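PDB 3K89: malonyl CoA-ACP transacylase from Xanthomonas oryzae pv. oryzae, which probably catalyses transfer of the malonyl group from malonyl-CoA to holo-acyl carrier protein, releasing CoA. Local coordinates for residues H93-Y98 with H114-R119; A133-L138 with I169-D174; V157-N162 with H203-R208; A161-P166 with Y254-W259; Q232-R237 with L249-Y254. One frame throughout, in Å; residues are numbered along the deposited sequence.

Contact 1 (H93-Y98 with H114-R119)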
# COMPACT_ATOMS: atom_id res chain seq x y z
N HIS A 93 2.76 -1.00 -0.33
CA HIS A 93 1.75 -1.47 -1.24
C HIS A 93 0.80 -0.35 -1.61
O HIS A 93 0.03 0.08 -0.76
CB HIS A 93 1.01 -2.64 -0.60
CG HIS A 93 0.19 -3.45 -1.56
ND1 HIS A 93 -0.89 -2.92 -2.23
CD2 HIS A 93 0.31 -4.73 -1.98
CE1 HIS A 93 -1.41 -3.85 -3.02
NE2 HIS A 93 -0.69 -4.96 -2.89
N SER A 94 0.92 0.13 -2.85
CA SER A 94 0.06 1.19 -3.42
C SER A 94 0.22 2.48 -2.60
O SER A 94 1.22 3.18 -2.73
CB SER A 94 -1.38 0.71 -3.49
OG SER A 94 -2.18 1.65 -4.21
N LEU A 95 -0.74 2.79 -1.71
CA LEU A 95 -0.57 3.90 -0.78
C LEU A 95 0.74 3.75 -0.00
O LEU A 95 1.43 4.75 0.25
CB LEU A 95 -1.78 3.96 0.19
CG LEU A 95 -1.82 4.98 1.34
CD1 LEU A 95 -0.95 4.57 2.55
CD2 LEU A 95 -1.42 6.37 0.86
N GLY A 96 1.09 2.52 0.37
CA GLY A 96 2.30 2.30 1.18
C GLY A 96 3.59 2.77 0.55
O GLY A 96 4.56 3.04 1.25
N GLU A 97 3.62 2.84 -0.77
CA GLU A 97 4.80 3.38 -1.46
C GLU A 97 5.02 4.85 -1.07
O GLU A 97 6.16 5.32 -0.97
CB GLU A 97 4.60 3.23 -2.97
CG GLU A 97 5.79 3.58 -3.84
CD GLU A 97 5.68 2.90 -5.19
OE1 GLU A 97 5.35 1.70 -5.23
OE2 GLU A 97 5.91 3.57 -6.23
N TYR A 98 3.93 5.58 -0.85
CA TYR A 98 4.06 6.96 -0.39
C TYR A 98 4.55 7.03 1.05
O TYR A 98 5.39 7.87 1.40
CB TYR A 98 2.70 7.66 -0.53
CG TYR A 98 2.31 7.86 -1.98
CD1 TYR A 98 1.69 6.83 -2.72
CD2 TYR A 98 2.54 9.09 -2.60
CE1 TYR A 98 1.36 7.01 -4.06
CE2 TYR A 98 2.21 9.28 -3.92
CZ TYR A 98 1.62 8.25 -4.65
OH TYR A 98 1.31 8.47 -5.95
N HIS A 114 -1.00 15.39 2.55
CA HIS A 114 -1.77 16.20 1.60
C HIS A 114 -1.88 15.49 0.25
O HIS A 114 -2.98 15.38 -0.34
CB HIS A 114 -1.12 17.58 1.43
CG HIS A 114 -1.72 18.41 0.34
ND1 HIS A 114 -3.03 18.84 0.38
CD2 HIS A 114 -1.19 18.91 -0.80
CE1 HIS A 114 -3.28 19.56 -0.70
NE2 HIS A 114 -2.18 19.62 -1.43
N LEU A 115 -0.76 14.97 -0.22
CA LEU A 115 -0.70 14.36 -1.53
C LEU A 115 -1.62 13.13 -1.65
O LEU A 115 -2.27 12.95 -2.66
CB LEU A 115 0.74 13.98 -1.87
CG LEU A 115 0.99 13.35 -3.25
CD1 LEU A 115 0.52 14.26 -4.39
CD2 LEU A 115 2.47 12.99 -3.41
N VAL A 116 -1.64 12.29 -0.62
CA VAL A 116 -2.46 11.08 -0.71
C VAL A 116 -3.94 11.33 -0.45
O VAL A 116 -4.78 10.57 -0.93
CB VAL A 116 -1.89 9.89 0.10
CG1 VAL A 116 -0.45 9.59 -0.33
CG2 VAL A 116 -2.00 10.16 1.62
N ARG A 117 -4.27 12.39 0.29
CA ARG A 117 -5.66 12.85 0.32
C ARG A 117 -6.10 13.21 -1.11
O ARG A 117 -7.17 12.77 -1.57
CB ARG A 117 -5.86 14.03 1.28
CG ARG A 117 -7.29 14.63 1.24
CD ARG A 117 -8.10 14.25 2.44
NE ARG A 117 -9.52 14.60 2.30
CZ ARG A 117 -10.09 15.71 2.79
NH1 ARG A 117 -9.38 16.61 3.45
NH2 ARG A 117 -11.40 15.90 2.60
N LEU A 118 -5.26 13.96 -1.83
CA LEU A 118 -5.53 14.31 -3.23
C LEU A 118 -5.58 13.05 -4.10
O LEU A 118 -6.50 12.90 -4.91
CB LEU A 118 -4.50 15.29 -3.80
CG LEU A 118 -4.50 16.70 -3.23
CD1 LEU A 118 -3.42 17.51 -3.94
CD2 LEU A 118 -5.87 17.37 -3.38
N ARG A 119 -4.63 12.14 -3.90
CA ARG A 119 -4.61 10.89 -4.66
C ARG A 119 -5.95 10.14 -4.53
O ARG A 119 -6.55 9.76 -5.55
CB ARG A 119 -3.44 9.99 -4.20
CG ARG A 119 -3.28 8.66 -4.97
CD ARG A 119 -1.98 7.99 -4.51
NE ARG A 119 -1.73 6.67 -5.11
CZ ARG A 119 -2.16 5.51 -4.63
NH1 ARG A 119 -2.95 5.48 -3.55
NH2 ARG A 119 -1.82 4.36 -5.23
O HOH W 1 -4.38 2.95 -2.91
O HOH W 2 0.28 6.42 -7.44

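Contact 2 (A133-L138 with I169-D174)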
# COMPACT_ATOMS: atom_id res chain seq x y z
N ALA A 133 -15.14 -1.84 -9.55
CA ALA A 133 -15.11 -2.96 -8.63
C ALA A 133 -13.72 -3.56 -8.62
O ALA A 133 -12.95 -3.38 -9.57
CB ALA A 133 -16.18 -4.05 -9.00
N MET A 134 -13.41 -4.21 -7.50
CA MET A 134 -12.22 -5.04 -7.37
C MET A 134 -12.59 -6.38 -6.78
O MET A 134 -13.52 -6.46 -5.99
CB MET A 134 -11.20 -4.37 -6.45
CG MET A 134 -10.88 -2.96 -6.84
SD MET A 134 -9.65 -2.86 -8.15
CE MET A 134 -8.06 -3.16 -7.34
N ALA A 135 -11.85 -7.43 -7.14
CA ALA A 135 -12.08 -8.76 -6.59
C ALA A 135 -10.79 -9.52 -6.37
O ALA A 135 -9.88 -9.49 -7.20
CB ALA A 135 -13.02 -9.58 -7.52
N ALA A 136 -10.71 -10.21 -5.24
CA ALA A 136 -9.55 -11.06 -4.99
C ALA A 136 -9.85 -12.45 -5.53
O ALA A 136 -10.96 -12.98 -5.34
CB ALA A 136 -9.24 -11.11 -3.50
N VAL A 137 -8.87 -13.03 -6.21
CA VAL A 137 -8.98 -14.38 -6.75
C VAL A 137 -7.87 -15.18 -6.08
O VAL A 137 -6.67 -14.84 -6.21
CB VAL A 137 -8.84 -14.42 -8.28
CG1 VAL A 137 -9.02 -15.85 -8.82
CG2 VAL A 137 -9.84 -13.49 -8.94
N LEU A 138 -8.27 -16.22 -5.35
CA LEU A 138 -7.38 -16.96 -4.49
C LEU A 138 -7.15 -18.38 -5.01
O LEU A 138 -8.10 -19.05 -5.43
CB LEU A 138 -7.93 -17.02 -3.05
CG LEU A 138 -8.28 -15.74 -2.27
CD1 LEU A 138 -7.15 -14.72 -2.32
CD2 LEU A 138 -9.58 -15.10 -2.76
N ILE A 169 -4.33 -12.85 -6.71
CA ILE A 169 -4.36 -11.73 -7.64
C ILE A 169 -5.64 -10.97 -7.39
O ILE A 169 -6.70 -11.57 -7.17
CB ILE A 169 -4.34 -12.18 -9.12
CG1 ILE A 169 -3.03 -12.87 -9.47
CG2 ILE A 169 -4.55 -11.00 -10.07
CD1 ILE A 169 -3.00 -13.31 -10.93
N VAL A 170 -5.54 -9.65 -7.40
CA VAL A 170 -6.73 -8.83 -7.34
C VAL A 170 -6.96 -8.30 -8.75
O VAL A 170 -6.04 -7.78 -9.39
CB VAL A 170 -6.57 -7.68 -6.32
CG1 VAL A 170 -7.79 -6.74 -6.35
CG2 VAL A 170 -6.38 -8.24 -4.94
N ILE A 171 -8.18 -8.47 -9.24
CA ILE A 171 -8.58 -7.89 -10.53
C ILE A 171 -9.48 -6.69 -10.29
O ILE A 171 -10.06 -6.56 -9.22
CB ILE A 171 -9.30 -8.93 -11.45
CG1 ILE A 171 -10.64 -9.38 -10.84
CG2 ILE A 171 -8.40 -10.14 -11.70
CD1 ILE A 171 -11.40 -10.37 -11.75
N GLY A 172 -9.53 -5.80 -11.27
CA GLY A 172 -10.33 -4.60 -11.11
C GLY A 172 -10.71 -3.96 -12.42
O GLY A 172 -10.16 -4.29 -13.47
N GLY A 173 -11.65 -3.03 -12.35
CA GLY A 173 -12.07 -2.28 -13.53
C GLY A 173 -13.53 -1.92 -13.43
O GLY A 173 -14.05 -1.70 -12.33
N ASP A 174 -14.19 -1.88 -14.59
CA ASP A 174 -15.66 -1.68 -14.61
C ASP A 174 -16.36 -2.81 -13.85
O ASP A 174 -16.01 -3.98 -13.99
CB ASP A 174 -16.16 -1.62 -16.06
CG ASP A 174 -15.68 -0.37 -16.78
OD1 ASP A 174 -16.15 0.75 -16.45
OD2 ASP A 174 -14.84 -0.50 -17.69

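Contact 3 (V157-N162 with H203-R208)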
# COMPACT_ATOMS: atom_id res chain seq x y z
N VAL A 157 -13.41 -2.50 -19.07
CA VAL A 157 -12.08 -2.77 -18.54
C VAL A 157 -12.14 -3.76 -17.39
O VAL A 157 -12.88 -3.56 -16.43
CB VAL A 157 -11.39 -1.44 -18.08
CG1 VAL A 157 -10.09 -1.75 -17.28
CG2 VAL A 157 -11.09 -0.55 -19.29
N VAL A 158 -11.38 -4.84 -17.51
CA VAL A 158 -11.10 -5.70 -16.36
C VAL A 158 -9.70 -6.26 -16.53
O VAL A 158 -9.38 -6.88 -17.55
CB VAL A 158 -12.17 -6.82 -16.12
CG1 VAL A 158 -12.36 -7.70 -17.36
CG2 VAL A 158 -11.83 -7.66 -14.87
N VAL A 159 -8.85 -6.00 -15.54
CA VAL A 159 -7.43 -6.33 -15.64
C VAL A 159 -6.91 -6.76 -14.27
O VAL A 159 -7.51 -6.43 -13.25
CB VAL A 159 -6.59 -5.09 -16.12
CG1 VAL A 159 -6.90 -4.68 -17.57
CG2 VAL A 159 -6.71 -3.89 -15.16
N PRO A 160 -5.78 -7.50 -14.24
CA PRO A 160 -5.07 -7.66 -12.97
C PRO A 160 -4.68 -6.29 -12.41
O PRO A 160 -4.13 -5.44 -13.15
CB PRO A 160 -3.83 -8.48 -13.36
CG PRO A 160 -3.71 -8.37 -14.84
CD PRO A 160 -5.12 -8.19 -15.36
N ALA A 161 -5.00 -6.08 -11.14
CA ALA A 161 -4.70 -4.81 -10.47
C ALA A 161 -3.62 -4.99 -9.39
O ALA A 161 -2.85 -4.06 -9.12
CB ALA A 161 -5.98 -4.23 -9.85
N ASN A 162 -3.58 -6.15 -8.75
CA ASN A 162 -2.46 -6.46 -7.84
C ASN A 162 -1.98 -7.88 -8.11
O ASN A 162 -2.79 -8.81 -8.10
CB ASN A 162 -2.86 -6.54 -6.36
CG ASN A 162 -3.38 -5.23 -5.73
OD1 ASN A 162 -3.38 -4.12 -6.29
ND2 ASN A 162 -3.81 -5.39 -4.52
N HIS A 203 -5.26 0.84 -9.95
CA HIS A 203 -4.30 0.01 -10.70
C HIS A 203 -4.94 -0.63 -11.92
O HIS A 203 -4.58 -1.73 -12.33
CB HIS A 203 -3.61 -0.99 -9.76
CG HIS A 203 -3.04 -0.31 -8.56
ND1 HIS A 203 -1.99 0.57 -8.66
CD2 HIS A 203 -3.42 -0.31 -7.25
CE1 HIS A 203 -1.73 1.07 -7.47
NE2 HIS A 203 -2.59 0.57 -6.60
N THR A 204 -5.88 0.12 -12.50
CA THR A 204 -6.51 -0.26 -13.77
C THR A 204 -6.53 0.96 -14.70
O THR A 204 -6.37 2.10 -14.26
CB THR A 204 -7.99 -0.68 -13.57
OG1 THR A 204 -8.79 0.49 -13.36
CG2 THR A 204 -8.13 -1.64 -12.41
N PRO A 205 -6.75 0.74 -16.01
CA PRO A 205 -6.86 1.85 -16.95
C PRO A 205 -7.87 2.95 -16.59
O PRO A 205 -7.77 4.07 -17.09
CB PRO A 205 -7.28 1.15 -18.26
CG PRO A 205 -6.58 -0.17 -18.17
CD PRO A 205 -6.63 -0.56 -16.70
N LEU A 206 -8.85 2.65 -15.72
CA LEU A 206 -9.84 3.66 -15.35
C LEU A 206 -9.20 4.81 -14.55
O LEU A 206 -9.80 5.86 -14.37
CB LEU A 206 -11.03 3.06 -14.59
CG LEU A 206 -11.89 2.01 -15.33
CD1 LEU A 206 -13.04 1.57 -14.45
CD2 LEU A 206 -12.37 2.46 -16.69
N MET A 207 -7.97 4.58 -14.08
CA MET A 207 -7.26 5.59 -13.31
C MET A 207 -6.31 6.43 -14.17
O MET A 207 -5.54 7.22 -13.63
CB MET A 207 -6.40 4.90 -12.24
CG MET A 207 -7.16 4.14 -11.16
SD MET A 207 -8.16 5.21 -10.10
CE MET A 207 -9.81 4.91 -10.78
N ARG A 208 -6.36 6.28 -15.50
CA ARG A 208 -5.35 6.95 -16.34
C ARG A 208 -5.36 8.47 -16.20
O ARG A 208 -4.31 9.10 -16.08
CB ARG A 208 -5.44 6.50 -17.80
CG ARG A 208 -4.37 7.08 -18.71
CD ARG A 208 -3.00 6.55 -18.35
NE ARG A 208 -1.95 7.25 -19.10
CZ ARG A 208 -1.40 8.41 -18.74
NH1 ARG A 208 -1.79 9.02 -17.62
NH2 ARG A 208 -0.46 8.95 -19.49

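Contact 4 (A161-P166 with Y254-W259)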
# COMPACT_ATOMS: atom_id res chain seq x y z
N ALA A 161 -5.00 -6.08 -11.14
CA ALA A 161 -4.70 -4.81 -10.47
C ALA A 161 -3.62 -4.99 -9.39
O ALA A 161 -2.85 -4.06 -9.12
CB ALA A 161 -5.98 -4.23 -9.85
N ASN A 162 -3.58 -6.15 -8.75
CA ASN A 162 -2.46 -6.46 -7.84
C ASN A 162 -1.98 -7.88 -8.11
O ASN A 162 -2.79 -8.81 -8.10
CB ASN A 162 -2.86 -6.54 -6.36
CG ASN A 162 -3.38 -5.23 -5.73
OD1 ASN A 162 -3.38 -4.12 -6.29
ND2 ASN A 162 -3.81 -5.39 -4.52
N PHE A 163 -0.67 -8.05 -8.26
CA PHE A 163 -0.03 -9.37 -8.13
C PHE A 163 0.48 -9.47 -6.70
O PHE A 163 1.56 -8.96 -6.40
CB PHE A 163 1.09 -9.54 -9.16
CG PHE A 163 0.60 -9.54 -10.58
CD1 PHE A 163 0.08 -10.71 -11.15
CD2 PHE A 163 0.63 -8.37 -11.35
CE1 PHE A 163 -0.39 -10.71 -12.47
CE2 PHE A 163 0.15 -8.35 -12.65
CZ PHE A 163 -0.36 -9.53 -13.22
N ASN A 164 -0.32 -10.06 -5.81
CA ASN A 164 -0.04 -10.03 -4.37
C ASN A 164 0.79 -11.17 -3.82
O ASN A 164 1.59 -10.96 -2.94
CB ASN A 164 -1.32 -9.81 -3.55
CG ASN A 164 -1.81 -8.39 -3.65
OD1 ASN A 164 -1.02 -7.49 -3.93
ND2 ASN A 164 -3.11 -8.17 -3.42
N SER A 165 0.57 -12.38 -4.33
CA SER A 165 1.41 -13.52 -4.01
C SER A 165 1.07 -14.59 -5.02
O SER A 165 0.09 -14.46 -5.73
CB SER A 165 1.15 -14.03 -2.59
OG SER A 165 -0.09 -14.69 -2.48
N PRO A 166 1.89 -15.66 -5.10
CA PRO A 166 1.37 -16.77 -5.89
C PRO A 166 0.03 -17.18 -5.28
O PRO A 166 -0.09 -17.24 -4.05
CB PRO A 166 2.46 -17.84 -5.73
CG PRO A 166 3.70 -17.06 -5.43
CD PRO A 166 3.24 -15.91 -4.58
N TYR A 254 -2.25 3.42 -12.55
CA TYR A 254 -3.08 2.76 -13.58
C TYR A 254 -2.52 1.43 -14.05
O TYR A 254 -3.11 0.77 -14.90
CB TYR A 254 -3.35 3.69 -14.78
CG TYR A 254 -2.12 4.17 -15.54
CD1 TYR A 254 -1.53 5.38 -15.21
CD2 TYR A 254 -1.59 3.43 -16.60
CE1 TYR A 254 -0.42 5.85 -15.91
CE2 TYR A 254 -0.47 3.89 -17.31
CZ TYR A 254 0.11 5.10 -16.96
OH TYR A 254 1.21 5.58 -17.64
N LEU A 255 -1.39 1.03 -13.48
CA LEU A 255 -0.76 -0.25 -13.78
C LEU A 255 -0.75 -1.17 -12.55
O LEU A 255 -0.89 -0.70 -11.43
CB LEU A 255 0.65 -0.03 -14.34
CG LEU A 255 0.70 0.64 -15.72
CD1 LEU A 255 2.11 0.97 -16.11
CD2 LEU A 255 0.02 -0.24 -16.79
N PRO A 256 -0.63 -2.49 -12.76
CA PRO A 256 -0.71 -3.42 -11.63
C PRO A 256 0.39 -3.25 -10.60
O PRO A 256 1.54 -2.98 -10.95
CB PRO A 256 -0.64 -4.82 -12.28
CG PRO A 256 -0.48 -4.63 -13.70
CD PRO A 256 -0.60 -3.18 -14.07
N VAL A 257 0.02 -3.40 -9.34
CA VAL A 257 1.01 -3.45 -8.26
C VAL A 257 1.74 -4.77 -8.35
O VAL A 257 1.14 -5.83 -8.24
CB VAL A 257 0.32 -3.31 -6.88
CG1 VAL A 257 1.26 -3.64 -5.71
CG2 VAL A 257 -0.22 -1.91 -6.71
N GLN A 258 3.06 -4.70 -8.56
CA GLN A 258 3.87 -5.92 -8.66
C GLN A 258 4.39 -6.28 -7.27
O GLN A 258 5.59 -6.13 -6.97
CB GLN A 258 5.05 -5.70 -9.64
CG GLN A 258 4.65 -5.24 -11.06
CD GLN A 258 3.92 -6.29 -11.89
OE1 GLN A 258 3.27 -5.95 -12.89
NE2 GLN A 258 4.04 -7.56 -11.50
N TRP A 259 3.48 -6.68 -6.37
CA TRP A 259 3.90 -6.88 -4.98
C TRP A 259 4.82 -8.09 -4.87
O TRP A 259 5.88 -8.02 -4.23
CB TRP A 259 2.71 -6.96 -4.00
CG TRP A 259 3.23 -7.02 -2.57
CD1 TRP A 259 3.16 -8.08 -1.68
CD2 TRP A 259 3.99 -6.00 -1.91
NE1 TRP A 259 3.81 -7.75 -0.51
CE2 TRP A 259 4.31 -6.48 -0.62
CE3 TRP A 259 4.40 -4.70 -2.29
CZ2 TRP A 259 5.06 -5.72 0.30
CZ3 TRP A 259 5.11 -3.93 -1.37
CH2 TRP A 259 5.45 -4.45 -0.09

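Contact 5 (Q232-R237 with L249-Y254)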
# COMPACT_ATOMS: atom_id res chain seq x y z
N GLN A 232 9.86 0.33 -6.03
CA GLN A 232 8.53 0.84 -6.43
C GLN A 232 7.69 -0.23 -7.12
O GLN A 232 8.20 -1.13 -7.78
CB GLN A 232 8.70 2.10 -7.25
CG GLN A 232 9.18 3.26 -6.36
CD GLN A 232 9.13 4.61 -7.04
OE1 GLN A 232 8.07 5.27 -7.11
NE2 GLN A 232 10.29 5.07 -7.50
N ASN A 233 6.37 -0.13 -6.94
CA ASN A 233 5.42 -1.16 -7.36
C ASN A 233 5.30 -1.38 -8.85
O ASN A 233 4.94 -2.48 -9.29
CB ASN A 233 3.98 -0.79 -6.91
CG ASN A 233 3.75 -0.82 -5.37
OD1 ASN A 233 2.75 -0.28 -4.91
ND2 ASN A 233 4.62 -1.48 -4.60
N VAL A 234 5.48 -0.32 -9.65
CA VAL A 234 5.12 -0.44 -11.07
C VAL A 234 6.03 -1.47 -11.75
O VAL A 234 5.60 -2.19 -12.65
CB VAL A 234 5.12 0.92 -11.80
CG1 VAL A 234 6.53 1.55 -11.88
CG2 VAL A 234 4.51 0.78 -13.20
N ASP A 235 7.29 -1.54 -11.32
CA ASP A 235 8.26 -2.41 -11.97
C ASP A 235 9.24 -3.10 -11.03
O ASP A 235 10.23 -3.70 -11.48
CB ASP A 235 9.01 -1.61 -13.04
CG ASP A 235 9.79 -0.43 -12.47
OD1 ASP A 235 10.55 0.20 -13.25
OD2 ASP A 235 9.68 -0.15 -11.26
N ALA A 236 8.96 -3.01 -9.73
CA ALA A 236 9.77 -3.68 -8.72
C ALA A 236 11.23 -3.25 -8.80
O ALA A 236 12.15 -4.07 -8.63
CB ALA A 236 9.62 -5.21 -8.83
N ARG A 237 11.43 -1.96 -9.06
CA ARG A 237 12.76 -1.36 -9.14
C ARG A 237 12.85 -0.08 -8.32
O ARG A 237 11.84 0.61 -8.09
CB ARG A 237 13.12 -0.99 -10.59
CG ARG A 237 13.23 -2.13 -11.58
CD ARG A 237 13.78 -1.55 -12.91
NE ARG A 237 13.82 -2.54 -13.99
CZ ARG A 237 12.99 -2.57 -15.03
NH1 ARG A 237 13.12 -3.53 -15.95
NH2 ARG A 237 12.03 -1.66 -15.17
N LEU A 249 5.40 6.81 -9.82
CA LEU A 249 4.17 7.00 -9.06
C LEU A 249 2.96 7.29 -9.95
O LEU A 249 1.84 6.83 -9.66
CB LEU A 249 4.31 8.12 -8.02
CG LEU A 249 5.29 7.81 -6.89
CD1 LEU A 249 5.61 9.10 -6.15
CD2 LEU A 249 4.72 6.75 -5.90
N VAL A 250 3.18 8.04 -11.02
CA VAL A 250 2.10 8.28 -11.99
C VAL A 250 1.68 6.93 -12.62
O VAL A 250 0.50 6.56 -12.62
CB VAL A 250 2.52 9.29 -13.07
CG1 VAL A 250 1.49 9.31 -14.23
CG2 VAL A 250 2.64 10.68 -12.45
N GLU A 251 2.66 6.20 -13.15
CA GLU A 251 2.42 4.90 -13.75
C GLU A 251 1.83 3.91 -12.76
O GLU A 251 0.98 3.10 -13.14
CB GLU A 251 3.71 4.33 -14.33
CG GLU A 251 4.22 5.14 -15.50
CD GLU A 251 5.61 4.67 -15.93
OE1 GLU A 251 6.18 3.75 -15.30
OE2 GLU A 251 6.14 5.25 -16.88
N GLN A 252 2.28 3.97 -11.50
CA GLN A 252 1.74 3.10 -10.45
C GLN A 252 0.21 3.11 -10.44
O GLN A 252 -0.41 2.07 -10.22
CB GLN A 252 2.24 3.54 -9.06
CG GLN A 252 2.01 2.49 -7.98
CD GLN A 252 1.62 3.09 -6.65
OE1 GLN A 252 0.69 3.90 -6.57
NE2 GLN A 252 2.31 2.69 -5.57
N LEU A 253 -0.40 4.28 -10.65
CA LEU A 253 -1.83 4.41 -10.38
C LEU A 253 -2.71 3.60 -11.32
O LEU A 253 -3.80 3.14 -10.92
CB LEU A 253 -2.23 5.89 -10.43
CG LEU A 253 -3.49 6.22 -9.63
CD1 LEU A 253 -3.22 6.18 -8.14
CD2 LEU A 253 -4.06 7.57 -10.02
N TYR A 254 -2.25 3.42 -12.55
CA TYR A 254 -3.08 2.76 -13.58
C TYR A 254 -2.52 1.43 -14.05
O TYR A 254 -3.11 0.77 -14.90
CB TYR A 254 -3.35 3.69 -14.78
CG TYR A 254 -2.12 4.17 -15.54
CD1 TYR A 254 -1.53 5.38 -15.21
CD2 TYR A 254 -1.59 3.43 -16.60
CE1 TYR A 254 -0.42 5.85 -15.91
CE2 TYR A 254 -0.47 3.89 -17.31
CZ TYR A 254 0.11 5.10 -16.96
OH TYR A 254 1.21 5.58 -17.64

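Contact 1 (H93-Y98 with H114-R119)
R119 and S94 form the direct polar bond here. R119 NH2 donates to S94 OG at 2.9 Å, with an N-H...O angle of 161° and the hydroxyl oxygen in the guanidinium plane. The R119 chain is extended from CG to NE, which carries the guanidinium across to the start of helix 95-103. A water takes a bond from R119 NH1 and also meets S94 OG. A second water accepts from both R119 NE and Y98 OH. S94 OG also bonds H203, and R119 has further partners in Q65 and Q252.

The packing is carried by Y98, whose CE1 lies 3.3 Å from R119 NE, with ring and guanidinium planes 54° apart. L115 CD2 meets the ring edge at Y98 CE2 (3.8 Å). V116 CG1 touches both Y98 CG and, at 3.6 Å, L95 CD2.

S94 is the predicted active-site serine. Its positive phi (61°) and the GHSLG sequence fit the nucleophile elbow of acyltransferases, a strained turn between strand and helix.

Contact 2 (A133-L138 with I169-D174)
M134 lays its sulphur over the backbone of G172, with SD 3.5 Å from G172 CA. The chain bends at chi2 (-82°) and chi3 (-78°), and this folds the thioether back across the neighbouring strand. Its methyl then reaches V170, with M134 CE 3.7 Å from V170 CG1. The two side chains cross at about a right angle. G172 has no side chain, and a CB there would clash with the sulphur.

The strands are antiparallel, their short axes 155° apart. Three hydrogen-bonded pairs join them: A133 with G173, A135 with I171, and V137 with I169. Each pair makes two backbone bonds. The shorter bonds are I171 N to A135 O and V137 N to I169 O, both 2.8 Å. Between them lie the non-hydrogen-bonded pairs M134-G172 and A136-V170. Here CA-H...O contacts add to the ladder, such as V170 CA to A135 O at 3.2 Å.

A135, V137, I169 and I171 point to the other face. A135 CB meets I171 CG1 at 4.1 Å.

These are central strands of the mixed sheet. Strand 193-195 flanks 132-138, and strand 158-165 flanks 168-172. Helices 142-152 and 175-187 pack on the face of A135, V137 and I171. On the opposite face M134 touches A161, V198 and S202, near the predicted catalytic H203.

Contact 3 (V157-N162 with H203-R208)
A161 O has H203 CB packed against it at 3.2 Å and also accepts the backbone N-H of V257. The imidazole is held by partners beyond this contact: ND1 by Q252 O and NE2 by S94 OG. H203 and S94 are the predicted active-site residues, and their bond is consistent with a His-Ser catalytic pair. A161 CA also makes a CA-H...O contact to H203 O at 3.6 Å.

The rest is apolar. V159 CG2 sits between the backbone N and the carbonyl carbon (chi1 -67° for CG1), and meets P205 CD tip to tip at 3.7 Å. The same methyl touches T204 CB at 3.8 Å. V157 CG1 reaches P205 CD, also at 3.7 Å, and V157 CG2 slides past L206 CD2. T204 OG1 accepts from L206 N at 3.2 Å, which makes an ST turn; P201 O is its other partner.

The loop joins strand 193-195 to helix 208-219. It runs roughly opposite to strand 158-165, while H203 and M207 also touch helix 109-126.

Contact 4 (A161-P166 with Y254-W259)
V257 bonds through both its backbone groups to strand 158-165. F163 N donates to V257 O at 2.9 Å, with an N-H...O angle of 160°. V257 N donates to A161 O at 3.0 Å. That donor stands 37° above the carbonyl plane, off the lone-pair directions. P256 CA adds a CA-H...O contact to A161 O at 3.4 Å. N162 and V257 pair in parallel register, and the touching parts of the two segments run nearly parallel. F163 O and W259 N lie 3.0 Å from each other further along.

F163 carries the packing. Its ring lies beside P256 and Q258, all three side chains pointing the same way. P256 CB touches F163 CE2 at 3.6 Å. The Q258 chain is bent at chi2, which brings its amide back to the ring with NE2 3.5 Å from F163 CD2. Amide and ring planes are nearly parallel, 17° apart. At the end of the contact, N164 O meets the edge of the W259 indole, 3.5 Å from CD1.

Strand 257-258 is short and weakly bonded, and forms one border of the mixed sheet. Strand 168-172 flanks 158-165 on its other side. The V257 side chain touches H93 and the predicted active-site H203. W259 begins helix 259-268 and packs on H93 and helix 282-290.

Contact 5 (Q232-R237 with L249-Y254)
N233 and Q252 bring their amides together, with N233 OD1 3.1 Å from Q252 NE2 and the planes 17° apart. The Q252 side chain starts with CG anti to the backbone N (chi1 -166°). It then bends at chi2, and this turns the amide toward N233 and the S94 loop. There Q252 OE1 accepts from R119 NH2, and Q252 NE2 donates to S94 O. N233 is held too: OD1 accepts from S94 N, and ND2 bonds G92 O. This is consistent with both amides being second-shell groups that hold the probable nucleophile elbow around the predicted catalytic S94.

V234 has CG1 between the backbone N and the carbonyl carbon (chi1 66°). CG2 is then left to meet E251 CB at 3.8 Å. The E251 chain is extended beyond CG, and its OE2 bonds Q247. L249 crosses the end of the Q232 side chain at about a right angle.

From the N terminus, contact 1 closes first, a short loop between helices 95-103 and 109-126. Helix 109-126 leads into strand 132-138, where contact 2 opens. Contact 2 closes at strand 168-172 and is crossed by contacts 3 and 4, which both start from strand 158-165. Contact 3 ends at the H203 loop. Contact 4 makes the longest closure, reaching strand 257-258, and contact 5 nests inside it. Contacts 2, 3 and 4 build on the mixed sheet. Contacts 1 and 5 lie in the other part of the fold, tied by a bond between E97 OE1 and N233 N. The predicted active-site pair spans contacts 1 and 3.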